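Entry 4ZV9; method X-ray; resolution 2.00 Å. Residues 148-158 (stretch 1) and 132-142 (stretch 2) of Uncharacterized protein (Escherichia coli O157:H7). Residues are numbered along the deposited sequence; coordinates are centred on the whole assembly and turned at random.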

ATOM      1  N   CYS A 148      11.075  -0.631   1.544  1.00 29.63           N
ATOM      2  CA  CYS A 148      10.332  -1.083   2.718  1.00 30.86           C
ATOM      3  C   CYS A 148       8.923  -1.488   2.290  1.00 28.40           C
ATOM      4  O   CYS A 148       8.472  -1.143   1.194  1.00 30.19           O
ATOM      5  CB  CYS A 148      10.259   0.005   3.800  1.00 33.86           C
ATOM      6  SG  CYS A 148       9.430   1.538   3.273  1.00 34.21           S
ATOM      7  N   ALA A 149       8.253  -2.251   3.142  1.00 26.16           N
ATOM      8  CA  ALA A 149       6.874  -2.679   2.889  1.00 25.19           C
ATOM      9  C   ALA A 149       6.076  -2.605   4.180  1.00 25.69           C
ATOM     10  O   ALA A 149       6.559  -3.031   5.247  1.00 27.80           O
ATOM     11  CB  ALA A 149       6.847  -4.083   2.330  1.00 25.80           C
ATOM     12  N   VAL A 150       4.854  -2.098   4.085  1.00 24.68           N
ATOM     13  CA  VAL A 150       4.003  -1.897   5.249  1.00 26.94           C
ATOM     14  C   VAL A 150       2.593  -2.444   5.002  1.00 29.71           C
ATOM     15  O   VAL A 150       1.695  -1.709   4.588  1.00 30.73           O
ATOM     16  CB  VAL A 150       3.941  -0.404   5.637  1.00 26.66           C
ATOM     17  CG1 VAL A 150       3.193  -0.214   6.942  1.00 28.48           C
ATOM     18  CG2 VAL A 150       5.339   0.178   5.754  1.00 28.10           C
ATOM     19  N   PRO A 151       2.402  -3.757   5.216  1.00 32.07           N
ATOM     20  CA  PRO A 151       1.075  -4.328   5.039  1.00 31.40           C
ATOM     21  C   PRO A 151       0.144  -4.086   6.228  1.00 33.75           C
ATOM     22  O   PRO A 151       0.520  -4.370   7.375  1.00 33.63           O
ATOM     23  CB  PRO A 151       1.354  -5.829   4.908  1.00 33.13           C
ATOM     24  CG  PRO A 151       2.650  -6.035   5.617  1.00 33.05           C
ATOM     25  CD  PRO A 151       3.438  -4.799   5.309  1.00 33.37           C
ATOM     26  N   PHE A 152      -1.043  -3.534   5.952  1.00 29.97           N
ATOM     27  CA  PHE A 152      -2.085  -3.413   6.961  1.00 30.06           C
ATOM     28  C   PHE A 152      -3.051  -4.591   6.792  1.00 31.34           C
ATOM     29  O   PHE A 152      -3.679  -4.752   5.723  1.00 31.07           O
ATOM     30  CB  PHE A 152      -2.881  -2.138   6.808  1.00 29.27           C
ATOM     31  CG  PHE A 152      -2.195  -0.894   7.295  1.00 29.83           C
ATOM     32  CD1 PHE A 152      -1.170  -0.317   6.572  1.00 31.88           C
ATOM     33  CD2 PHE A 152      -2.674  -0.226   8.410  1.00 31.57           C
ATOM     34  CE1 PHE A 152      -0.586   0.869   6.988  1.00 31.94           C
ATOM     35  CE2 PHE A 152      -2.096   0.951   8.835  1.00 32.89           C
ATOM     36  CZ  PHE A 152      -1.040   1.497   8.125  1.00 34.01           C
ATOM     37  N   TYR A 153      -3.194  -5.383   7.854  1.00 34.22           N
ATOM     38  CA  TYR A 153      -4.135  -6.515   7.915  1.00 35.12           C
ATOM     39  C   TYR A 153      -4.363  -7.183   6.577  1.00 33.73           C
ATOM     40  O   TYR A 153      -5.484  -7.242   6.079  1.00 31.12           O
ATOM     41  CB  TYR A 153      -5.461  -6.119   8.603  1.00 35.99           C
ATOM     42  CG  TYR A 153      -5.883  -4.681   8.385  1.00 33.94           C
ATOM     43  CD1 TYR A 153      -6.501  -4.274   7.205  1.00 32.23           C
ATOM     44  CD2 TYR A 153      -5.710  -3.746   9.392  1.00 34.76           C
ATOM     45  CE1 TYR A 153      -6.921  -2.959   7.033  1.00 32.25           C
ATOM     46  CE2 TYR A 153      -6.110  -2.440   9.229  1.00 32.96           C
ATOM     47  CZ  TYR A 153      -6.717  -2.047   8.052  1.00 31.99           C
ATOM     48  OH  TYR A 153      -7.080  -0.737   7.921  1.00 27.51           O
ATOM     49  N   GLY A 154      -3.279  -7.728   6.031  1.00 35.65           N
ATOM     50  CA  GLY A 154      -3.300  -8.422   4.743  1.00 35.58           C
ATOM     51  C   GLY A 154      -2.675  -9.793   4.764  1.00 35.75           C
ATOM     52  O   GLY A 154      -1.974 -10.164   5.716  1.00 36.04           O
ATOM     53  N   ARG A 155      -2.952 -10.555   3.710  1.00 38.70           N
ATOM     54  CA  ARG A 155      -2.416 -11.915   3.571  1.00 44.14           C
ATOM     55  C   ARG A 155      -0.894 -11.958   3.702  1.00 41.78           C
ATOM     56  O   ARG A 155      -0.177 -11.137   3.151  1.00 34.60           O
ATOM     57  CB  ARG A 155      -2.801 -12.553   2.236  1.00 51.23           C
ATOM     58  CG  ARG A 155      -4.004 -13.486   2.335  1.00 65.48           C
ATOM     59  CD  ARG A 155      -4.504 -13.950   0.963  1.00 74.15           C
ATOM     60  NE  ARG A 155      -3.398 -14.316   0.094  1.00 88.13           N
ATOM     61  CZ  ARG A 155      -3.512 -14.574  -1.206  1.00 95.48           C
ATOM     62  NH1 ARG A 155      -4.689 -14.495  -1.822  1.00 96.02           N
ATOM     63  NH2 ARG A 155      -2.431 -14.905  -1.895  1.00101.22           N
ATOM     64  N   GLN A 156      -0.423 -12.976   4.397  1.00 40.33           N
ATOM     65  CA  GLN A 156       0.993 -13.160   4.653  1.00 44.24           C
ATOM     66  C   GLN A 156       1.711 -13.586   3.366  1.00 43.16           C
ATOM     67  O   GLN A 156       1.076 -13.994   2.405  1.00 42.94           O
ATOM     68  CB  GLN A 156       1.174 -14.267   5.701  1.00 47.01           C
ATOM     69  CG  GLN A 156       0.169 -14.265   6.848  1.00 53.10           C
ATOM     70  CD  GLN A 156       0.138 -12.988   7.669  1.00 56.38           C
ATOM     71  OE1 GLN A 156       0.970 -12.099   7.508  1.00 57.32           O
ATOM     72  NE2 GLN A 156      -0.817 -12.913   8.585  1.00 57.28           N
ATOM     73  N   ALA A 157       3.034 -13.452   3.340  1.00 42.27           N
ATOM     74  CA  ALA A 157       3.826 -13.948   2.221  1.00 39.88           C
ATOM     75  C   ALA A 157       3.843 -15.472   2.334  1.00 45.91           C
ATOM     76  O   ALA A 157       3.735 -15.996   3.439  1.00 43.68           O
ATOM     77  CB  ALA A 157       5.251 -13.418   2.305  1.00 41.62           C
ATOM     78  N   PRO A 158       3.965 -16.186   1.205  1.00 46.62           N
ATOM     79  CA  PRO A 158       4.085 -17.639   1.275  1.00 47.32           C
ATOM     80  C   PRO A 158       5.350 -18.040   2.063  1.00 49.80           C
ATOM     81  O   PRO A 158       6.431 -17.503   1.801  1.00 48.07           O
ATOM     82  CB  PRO A 158       4.201 -18.052  -0.199  1.00 48.34           C
ATOM     83  CG  PRO A 158       3.600 -16.938  -0.969  1.00 48.43           C
ATOM     84  CD  PRO A 158       3.909 -15.694  -0.186  1.00 48.18           C
TER
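Stretch 2 (132-142) GGGVSNAAAVA

How does stretch 2 lie on stretch 1? Residues 132-142 form a helix throughout, and it runs roughly antiparallel to the strand that ends at Pro-151: the two N-to-C directions differ by 154° (signed crossing angle -154°), with the axes 6.9 Å apart at closest approach. After Pro-151 the chain continues as a loop that stays against the same helix.

What does the strand offer the helix? Ala-149 points toward it, and its CB lies 3.9 Å from Ser-136 O and makes a small apolar contact with Ala-140 CB at 4.3 Å. The CA-to-CB bond of Val-150 points away. Pro-151 then packs closely, its CB 3.3 Å from Gly-133 O and its CG 3.6 Å from Asn-137 OD1.

Why can the loop come so near the first residues of stretch 2? Glycines meet there without side chains: Gly-154 CA is 4.0 Å from Gly-133 CA and 3.8 Å from Gly-134 N. A CB on Gly-154 would clash with Gly-134 N and Gly-133 CA, and one on Gly-133 would clash with Phe-152 O and Gly-154 CA. Asn-137 ND2 donates to water 2 (3.0 Å to its O), whose O is hydrogen-bonded to Gly-154 O at 2.7 Å and Gln-156 OE1 at 2.6 Å. Just beyond, Arg-155 O receives a CA-H...O contact from Gly-134 CA at 3.5 Å.

What joins residues 155 to 157 to the helix? The same Asn-137 ND2 donates a hydrogen bond to Arg-155 O (2.9 Å), tying the side chain of the helix to the loop backbone. Water 1 links Gly-134 O and Gln-156 O, its oxygen 2.9 Å from each. Finally, Ala-157 CB makes a separate apolar contact with Val-141 CG2 at 3.8 Å, one helical turn beyond Asn-137.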

ATOM      1  N   GLY A 132      -4.474  -5.013  -0.340  1.00 24.75           N
ATOM      2  CA  GLY A 132      -3.237  -4.284  -0.518  1.00 23.82           C
ATOM      3  C   GLY A 132      -2.117  -4.675   0.415  1.00 25.58           C
ATOM      4  O   GLY A 132      -0.947  -4.506   0.075  1.00 25.06           O
ATOM      5  N   GLY A 133      -2.462  -5.155   1.606  1.00 26.14           N
ATOM      6  CA  GLY A 133      -1.452  -5.658   2.541  1.00 28.04           C
ATOM      7  C   GLY A 133      -0.852  -6.928   1.972  1.00 29.33           C
ATOM      8  O   GLY A 133       0.353  -7.135   2.029  1.00 31.02           O
ATOM      9  N   GLY A 134      -1.703  -7.765   1.383  1.00 31.22           N
ATOM     10  CA  GLY A 134      -1.278  -8.984   0.687  1.00 30.95           C
ATOM     11  C   GLY A 134      -0.322  -8.673  -0.455  1.00 30.91           C
ATOM     12  O   GLY A 134       0.728  -9.321  -0.611  1.00 29.91           O
ATOM     13  N   VAL A 135      -0.664  -7.664  -1.249  1.00 29.63           N
ATOM     14  CA  VAL A 135       0.220  -7.244  -2.359  1.00 29.85           C
ATOM     15  C   VAL A 135       1.556  -6.702  -1.846  1.00 27.85           C
ATOM     16  O   VAL A 135       2.604  -6.975  -2.435  1.00 27.36           O
ATOM     17  CB  VAL A 135      -0.474  -6.203  -3.248  1.00 29.49           C
ATOM     18  CG1 VAL A 135       0.485  -5.645  -4.301  1.00 30.21           C
ATOM     19  CG2 VAL A 135      -1.682  -6.835  -3.915  1.00 30.44           C
ATOM     20  N   SER A 136       1.516  -5.974  -0.731  1.00 28.86           N
ATOM     21  CA  SER A 136       2.725  -5.441  -0.113  1.00 29.61           C
ATOM     22  C   SER A 136       3.699  -6.556   0.262  1.00 31.86           C
ATOM     23  O   SER A 136       4.893  -6.454  -0.020  1.00 30.99           O
ATOM     24  CB  SER A 136       2.388  -4.577   1.126  1.00 32.12           C
ATOM     25  OG  SER A 136       1.707  -3.381   0.758  1.00 30.68           O
ATOM     26  N   ASN A 137       3.186  -7.618   0.888  1.00 29.72           N
ATOM     27  CA  ASN A 137       4.005  -8.769   1.202  1.00 30.57           C
ATOM     28  C   ASN A 137       4.545  -9.451  -0.069  1.00 30.03           C
ATOM     29  O   ASN A 137       5.709  -9.839  -0.121  1.00 30.43           O
ATOM     30  CB  ASN A 137       3.228  -9.781   2.054  1.00 30.48           C
ATOM     31  CG  ASN A 137       3.136  -9.372   3.514  1.00 30.90           C
ATOM     32  OD1 ASN A 137       4.129  -9.001   4.128  1.00 32.57           O
ATOM     33  ND2 ASN A 137       1.948  -9.484   4.088  1.00 30.95           N
ATOM     34  N   ALA A 138       3.694  -9.624  -1.070  1.00 28.63           N
ATOM     35  CA  ALA A 138       4.109 -10.240  -2.318  1.00 28.96           C
ATOM     36  C   ALA A 138       5.189  -9.410  -3.004  1.00 30.62           C
ATOM     37  O   ALA A 138       6.141  -9.952  -3.588  1.00 30.86           O
ATOM     38  CB  ALA A 138       2.918 -10.430  -3.228  1.00 32.07           C
ATOM     39  N   ALA A 139       5.068  -8.090  -2.921  1.00 25.93           N
ATOM     40  CA  ALA A 139       6.094  -7.204  -3.480  1.00 27.07           C
ATOM     41  C   ALA A 139       7.423  -7.362  -2.743  1.00 27.79           C
ATOM     42  O   ALA A 139       8.497  -7.338  -3.376  1.00 29.22           O
ATOM     43  CB  ALA A 139       5.635  -5.749  -3.435  1.00 25.80           C
ATOM     44  N   ALA A 140       7.366  -7.538  -1.419  1.00 27.38           N
ATOM     45  CA  ALA A 140       8.581  -7.757  -0.644  1.00 30.64           C
ATOM     46  C   ALA A 140       9.290  -9.036  -1.099  1.00 33.18           C
ATOM     47  O   ALA A 140      10.509  -9.093  -1.125  1.00 32.95           O
ATOM     48  CB  ALA A 140       8.270  -7.826   0.843  1.00 32.13           C
ATOM     49  N   VAL A 141       8.510 -10.060  -1.438  1.00 33.63           N
ATOM     50  CA  VAL A 141       9.057 -11.301  -1.953  1.00 34.25           C
ATOM     51  C   VAL A 141       9.699 -11.083  -3.321  1.00 34.16           C
ATOM     52  O   VAL A 141      10.808 -11.540  -3.577  1.00 35.06           O
ATOM     53  CB  VAL A 141       7.969 -12.397  -2.060  1.00 36.16           C
ATOM     54  CG1 VAL A 141       8.439 -13.579  -2.908  1.00 36.47           C
ATOM     55  CG2 VAL A 141       7.544 -12.864  -0.679  1.00 36.32           C
ATOM     56  N   ALA A 142       9.015 -10.360  -4.194  1.00 33.45           N
ATOM     57  CA  ALA A 142       9.471 -10.195  -5.574  1.00 34.84           C
ATOM     58  C   ALA A 142      10.598  -9.181  -5.857  1.00 34.14           C
ATOM     59  O   ALA A 142      11.312  -9.341  -6.831  1.00 34.88           O
ATOM     60  CB  ALA A 142       8.270  -9.867  -6.453  1.00 35.58           C
TER
HETATM   61  O   HOH W   1       1.273 -12.087   0.193  1.00 43.19           O
HETATM   62  O   HOH W   2       0.465  -9.671   6.642  1.00 32.24           O